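Local coordinates for protein NADH dehydrogenase, putative (PDB 5JWC) that probably oxidises NADH and passes the electrons through its bound FAD to ubiquinone, as a type II NADH dehydrogenase of the malaria parasite, at residues I226-L238 and K250-Y264. Numbering follows the deposited sequence.
Sequences ISISIIEGGNNLL and KENFHNLNINVLTNY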
loop_
_atom_site.group_PDB
_atom_site.type_symbol
_atom_site.label_atom_id
_atom_site.label_comp_id
_atom_site.label_asym_id
_atom_site.label_seq_id
_atom_site.Cartn_x
_atom_site.Cartn_y
_atom_site.Cartn_z
ATOM N N ILE A 226 -0.234 -26.709 -1.072
ATOM C CA ILE A 226 0.771 -25.710 -0.723
ATOM C C ILE A 226 1.933 -26.339 0.040
ATOM O O ILE A 226 1.717 -27.133 0.952
ATOM C CB ILE A 226 0.162 -24.582 0.124
ATOM C CG1 ILE A 226 -0.998 -23.920 -0.638
ATOM C CG2 ILE A 226 1.249 -23.550 0.497
ATOM C CD1 ILE A 226 -1.777 -22.937 0.178
ATOM N N SER A 227 3.159 -25.982 -0.329
ATOM C CA SER A 227 4.309 -26.408 0.446
ATOM C C SER A 227 5.320 -25.288 0.587
ATOM O O SER A 227 5.335 -24.338 -0.202
ATOM C CB SER A 227 4.984 -27.628 -0.197
ATOM O OG SER A 227 5.300 -27.372 -1.561
ATOM N N ILE A 228 6.163 -25.407 1.606
ATOM C CA ILE A 228 7.261 -24.486 1.810
ATOM C C ILE A 228 8.540 -25.247 2.096
ATOM O O ILE A 228 8.537 -26.170 2.918
ATOM C CB ILE A 228 7.046 -23.557 3.002
ATOM C CG1 ILE A 228 5.668 -22.932 3.013
ATOM C CG2 ILE A 228 8.116 -22.467 3.036
ATOM C CD1 ILE A 228 5.467 -22.103 4.293
ATOM N N SER A 229 9.630 -24.827 1.457
ATOM C CA SER A 229 10.941 -25.385 1.738
ATOM C C SER A 229 11.876 -24.249 2.118
ATOM O O SER A 229 11.795 -23.176 1.535
ATOM C CB SER A 229 11.492 -26.134 0.515
ATOM O OG SER A 229 10.615 -27.166 0.105
ATOM N N ILE A 230 12.768 -24.481 3.075
ATOM C CA ILE A 230 13.840 -23.526 3.344
ATOM C C ILE A 230 15.180 -24.199 3.063
ATOM O O ILE A 230 15.398 -25.351 3.429
ATOM C CB ILE A 230 13.768 -22.959 4.794
ATOM C CG1 ILE A 230 14.873 -21.920 5.036
ATOM C CG2 ILE A 230 13.799 -24.060 5.836
ATOM C CD1 ILE A 230 14.718 -21.187 6.381
ATOM N N ILE A 231 16.059 -23.483 2.375
ATOM C CA ILE A 231 17.301 -24.061 1.890
ATOM C C ILE A 231 18.492 -23.369 2.534
ATOM O O ILE A 231 18.588 -22.132 2.502
ATOM C CB ILE A 231 17.387 -23.944 0.364
ATOM C CG1 ILE A 231 16.287 -24.788 -0.284
ATOM C CG2 ILE A 231 18.763 -24.380 -0.141
ATOM C CD1 ILE A 231 15.540 -24.061 -1.353
ATOM N N GLU A 232 19.394 -24.159 3.114
ATOM C CA GLU A 232 20.514 -23.599 3.864
ATOM C C GLU A 232 21.774 -24.473 3.698
ATOM O O GLU A 232 21.719 -25.684 3.879
ATOM C CB GLU A 232 20.119 -23.447 5.339
ATOM C CG GLU A 232 21.266 -23.211 6.333
ATOM C CD GLU A 232 22.160 -22.037 5.978
ATOM O OE1 GLU A 232 21.666 -21.034 5.396
ATOM O OE2 GLU A 232 23.378 -22.130 6.262
ATOM N N GLY A 233 22.895 -23.846 3.354
ATOM C CA GLY A 233 24.140 -24.560 3.109
ATOM C C GLY A 233 24.695 -25.360 4.284
ATOM O O GLY A 233 25.186 -26.476 4.096
ATOM N N GLY A 234 24.603 -24.803 5.492
ATOM C CA GLY A 234 25.124 -25.451 6.687
ATOM C C GLY A 234 24.097 -26.380 7.291
ATOM O O GLY A 234 22.978 -26.467 6.787
ATOM N N ASN A 235 24.462 -27.066 8.375
ATOM C CA ASN A 235 23.546 -28.000 9.022
ATOM C C ASN A 235 22.469 -27.325 9.882
ATOM O O ASN A 235 21.454 -27.947 10.207
ATOM C CB ASN A 235 24.337 -29.001 9.884
ATOM C CG ASN A 235 23.434 -29.998 10.595
ATOM O OD1 ASN A 235 22.776 -30.834 9.956
ATOM N ND2 ASN A 235 23.371 -29.899 11.923
ATOM N N ASN A 236 22.678 -26.063 10.247
ATOM C CA ASN A 236 21.809 -25.423 11.239
ATOM C C ASN A 236 20.957 -24.264 10.699
ATOM O O ASN A 236 21.483 -23.353 10.067
ATOM C CB ASN A 236 22.652 -24.871 12.397
ATOM C CG ASN A 236 23.243 -25.961 13.288
ATOM O OD1 ASN A 236 22.796 -27.097 13.286
ATOM N ND2 ASN A 236 24.237 -25.594 14.080
ATOM N N LEU A 237 19.658 -24.265 10.994
ATOM C CA LEU A 237 18.899 -23.018 10.868
ATOM C C LEU A 237 19.360 -22.109 12.016
ATOM O O LEU A 237 19.714 -22.613 13.083
ATOM C CB LEU A 237 17.404 -23.272 10.950
ATOM C CG LEU A 237 16.897 -24.216 9.866
ATOM C CD1 LEU A 237 15.413 -24.485 10.073
ATOM C CD2 LEU A 237 17.178 -23.579 8.514
ATOM N N LEU A 238 19.340 -20.795 11.805
ATOM C CA LEU A 238 19.818 -19.830 12.798
ATOM C C LEU A 238 21.204 -20.212 13.347
ATOM O O LEU A 238 21.351 -20.412 14.556
ATOM C CB LEU A 238 18.819 -19.701 13.959
ATOM C CG LEU A 238 17.400 -19.230 13.645
ATOM C CD1 LEU A 238 16.594 -19.089 14.922
ATOM C CD2 LEU A 238 17.450 -17.900 12.870
ATOM N N LYS A 250 14.532 -26.118 13.895
ATOM C CA LYS A 250 14.357 -27.183 12.902
ATOM C C LYS A 250 13.186 -28.086 13.285
ATOM O O LYS A 250 12.404 -28.526 12.440
ATOM C CB LYS A 250 15.628 -28.042 12.787
ATOM C CG LYS A 250 15.428 -29.315 11.948
ATOM C CD LYS A 250 16.757 -29.939 11.512
ATOM C CE LYS A 250 17.682 -28.955 10.826
ATOM N NZ LYS A 250 18.974 -29.615 10.457
ATOM N N GLU A 251 13.086 -28.370 14.576
ATOM C CA GLU A 251 12.008 -29.186 15.098
ATOM C C GLU A 251 10.650 -28.498 14.959
ATOM O O GLU A 251 9.653 -29.138 14.616
ATOM C CB GLU A 251 12.312 -29.532 16.547
ATOM C CG GLU A 251 11.190 -30.126 17.346
ATOM C CD GLU A 251 11.623 -30.334 18.789
ATOM O OE1 GLU A 251 10.878 -29.930 19.717
ATOM O OE2 GLU A 251 12.741 -30.879 18.978
ATOM N N ASN A 252 10.607 -27.196 15.227
ATOM C CA ASN A 252 9.362 -26.463 15.070
ATOM C C ASN A 252 8.947 -26.480 13.584
ATOM O O ASN A 252 7.778 -26.682 13.262
ATOM C CB ASN A 252 9.500 -25.032 15.596
ATOM C CG ASN A 252 8.164 -24.409 15.947
ATOM O OD1 ASN A 252 7.310 -25.060 16.551
ATOM N ND2 ASN A 252 7.963 -23.146 15.550
ATOM N N PHE A 253 9.917 -26.303 12.685
ATOM C CA PHE A 253 9.636 -26.318 11.249
ATOM C C PHE A 253 9.135 -27.704 10.798
ATOM O O PHE A 253 8.148 -27.789 10.072
ATOM C CB PHE A 253 10.872 -25.886 10.434
ATOM C CG PHE A 253 11.039 -24.371 10.312
ATOM C CD1 PHE A 253 10.374 -23.504 11.181
ATOM C CD2 PHE A 253 11.831 -23.826 9.316
ATOM C CE1 PHE A 253 10.509 -22.108 11.058
ATOM C CE2 PHE A 253 11.978 -22.427 9.178
ATOM C CZ PHE A 253 11.310 -21.574 10.054
ATOM N N HIS A 254 9.802 -28.778 11.230
ATOM C CA HIS A 254 9.294 -30.146 10.989
ATOM C C HIS A 254 7.852 -30.303 11.426
ATOM O O HIS A 254 7.002 -30.749 10.657
ATOM C CB HIS A 254 10.147 -31.188 11.714
ATOM C CG HIS A 254 11.476 -31.420 11.107
ATOM N ND1 HIS A 254 11.753 -31.112 9.766
ATOM C CD2 HIS A 254 12.633 -31.908 11.590
ATOM C CE1 HIS A 254 12.988 -31.403 9.495
ATOM N NE2 HIS A 254 13.570 -31.899 10.600
ATOM N N ASN A 255 7.572 -29.919 12.667
ATOM C CA ASN A 255 6.221 -30.012 13.199
ATOM C C ASN A 255 5.220 -29.196 12.382
ATOM O O ASN A 255 4.034 -29.517 12.367
ATOM C CB ASN A 255 6.188 -29.570 14.669
ATOM C CG ASN A 255 7.036 -30.479 15.586
ATOM O OD1 ASN A 255 7.631 -31.473 15.139
ATOM N ND2 ASN A 255 7.109 -30.119 16.870
ATOM N N LEU A 256 5.690 -28.158 11.687
ATOM C CA LEU A 256 4.802 -27.378 10.820
ATOM C C LEU A 256 4.810 -27.910 9.382
ATOM O O LEU A 256 4.158 -27.345 8.501
ATOM C CB LEU A 256 5.198 -25.899 10.807
ATOM C CG LEU A 256 4.804 -25.095 12.044
ATOM C CD1 LEU A 256 5.643 -23.831 12.158
ATOM C CD2 LEU A 256 3.298 -24.776 12.017
ATOM N N ASN A 257 5.554 -28.991 9.156
ATOM C CA ASN A 257 5.642 -29.643 7.842
ATOM C C ASN A 257 6.296 -28.759 6.786
ATOM O O ASN A 257 6.041 -28.889 5.580
ATOM C CB ASN A 257 4.256 -30.123 7.385
ATOM C CG ASN A 257 3.693 -31.177 8.316
ATOM O OD1 ASN A 257 2.641 -30.989 8.925
ATOM N ND2 ASN A 257 4.426 -32.277 8.472
ATOM N N ILE A 258 7.179 -27.885 7.255
ATOM C CA ILE A 258 8.086 -27.160 6.378
ATOM C C ILE A 258 9.212 -28.096 5.956
ATOM O O ILE A 258 9.750 -28.815 6.794
ATOM C CB ILE A 258 8.669 -25.917 7.099
ATOM C CG1 ILE A 258 7.576 -24.862 7.321
ATOM C CG2 ILE A 258 9.845 -25.340 6.323
ATOM C CD1 ILE A 258 7.870 -23.902 8.467
ATOM N N ASN A 259 9.568 -28.111 4.673
ATOM C CA ASN A 259 10.725 -28.882 4.258
ATOM C C ASN A 259 12.009 -28.154 4.620
ATOM O O ASN A 259 12.317 -27.109 4.049
ATOM C CB ASN A 259 10.707 -29.177 2.760
ATOM C CG ASN A 259 9.751 -30.297 2.402
ATOM O OD1 ASN A 259 8.557 -30.215 2.658
ATOM N ND2 ASN A 259 10.285 -31.362 1.811
ATOM N N VAL A 260 12.759 -28.721 5.558
ATOM C CA VAL A 260 14.023 -28.116 5.951
ATOM C C VAL A 260 15.176 -28.739 5.172
ATOM O O VAL A 260 15.599 -29.867 5.438
ATOM C CB VAL A 260 14.291 -28.269 7.439
ATOM C CG1 VAL A 260 15.580 -27.548 7.796
ATOM C CG2 VAL A 260 13.131 -27.701 8.237
ATOM N N LEU A 261 15.673 -27.986 4.206
ATOM C CA LEU A 261 16.732 -28.455 3.331
ATOM C C LEU A 261 18.068 -27.857 3.782
ATOM O O LEU A 261 18.769 -27.170 3.028
ATOM C CB LEU A 261 16.404 -28.095 1.873
ATOM C CG LEU A 261 15.530 -29.089 1.085
ATOM C CD1 LEU A 261 14.422 -29.703 1.902
ATOM C CD2 LEU A 261 14.952 -28.487 -0.187
ATOM N N THR A 262 18.416 -28.100 5.040
ATOM C CA THR A 262 19.773 -27.820 5.508
ATOM C C THR A 262 20.788 -28.651 4.711
ATOM O O THR A 262 20.419 -29.640 4.066
ATOM C CB THR A 262 19.927 -28.102 7.007
ATOM O OG1 THR A 262 19.113 -29.221 7.372
ATOM C CG2 THR A 262 19.481 -26.890 7.803
ATOM N N ASN A 263 22.049 -28.230 4.731
ATOM C CA ASN A 263 23.117 -28.910 3.978
ATOM C C ASN A 263 22.826 -28.968 2.478
ATOM O O ASN A 263 23.148 -29.957 1.813
ATOM C CB ASN A 263 23.362 -30.339 4.517
ATOM C CG ASN A 263 23.837 -30.333 5.963
ATOM O OD1 ASN A 263 24.906 -29.819 6.262
ATOM N ND2 ASN A 263 23.040 -30.902 6.858
ATOM N N TYR A 264 22.238 -27.890 1.958
ATOM C CA TYR A 264 22.019 -27.733 0.528
ATOM C C TYR A 264 22.199 -26.279 0.127
ATOM O O TYR A 264 21.854 -25.374 0.879
ATOM C CB TYR A 264 20.618 -28.192 0.131
ATOM C CG TYR A 264 20.434 -29.685 -0.011
ATOM C CD1 TYR A 264 20.808 -30.344 -1.185
ATOM C CD2 TYR A 264 19.827 -30.425 0.995
ATOM C CE1 TYR A 264 20.613 -31.711 -1.329
ATOM C CE2 TYR A 264 19.629 -31.790 0.863
ATOM C CZ TYR A 264 20.025 -32.422 -0.302
ATOM O OH TYR A 264 19.828 -33.773 -0.434
HETATM O O HOH W 1 5.724 -27.843 3.143
#
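Ile-230 and Leu-237 both send methyls onto one flank of Phe-253, on the helix that returns the chain to the sheet. CG2 of Ile-230 meets the ring at its edge, near the ring plane, 4.0 Å from Phe-253 CD2, while Leu-237 CD1 comes in obliquely at 3.7 Å from the same CD2. Leu-237 also meets Val-260 tip to tip, its CD1 3.8 Å from Val-260 CG1. CD1 of Ile-258, from the same segment as the ring, sits above one face, offset toward the rim. With Ile-230 CG1 anti to the backbone N (chi1 -178°), CG2 sits between the backbone N and the carbonyl carbon, directed at Phe-253 and at Ile-258 CG2.

Behind this cluster the strands run parallel, 10° apart, with bonds alternating through Asn-259 N to Ile-228 O, Ile-230 N to Asn-259 O, Leu-261 N to Ile-230 O and Glu-232 N to Leu-261 O; Tyr-264 N then bonds Glu-232 O. On the sheet face opposite Ile-230, Ile-231 and Leu-261 lie side by side.

Past the strand the turn is held by polar groups. Lys-250, bent at chi3 (-52°), brings NZ 3.0 Å from Asn-235 O, nearly in line with that carbonyl, and also bonds Thr-262 OG1. Asn-263 ND2 donates to an in-plane lone pair of Asn-235 OD1 at 3.1 Å, the two amides nearly coplanar, and the Asn-263 N reaches Gly-234 O from above the carbonyl plane. Glu-232 OE2 takes the Gly-234 N-H at 3.0 Å, and its OE1 accepts from the backbone N of Gly-196 in a Gly-rich turn consistent with a dinucleotide-binding loop.

Strand 227-232, helix 243-255 and strand 259-262 thus form a beta-alpha-beta crossover of a Rossmann-type parallel sheet. Strand 259-262 is an outermost strand of that sheet within the chain; strand 190-194 pairs with the other edge of 227-232, helix 198-218 packs against Ile-228 and Ile-230, and strand 273-278 touches Ile-231 and Leu-261.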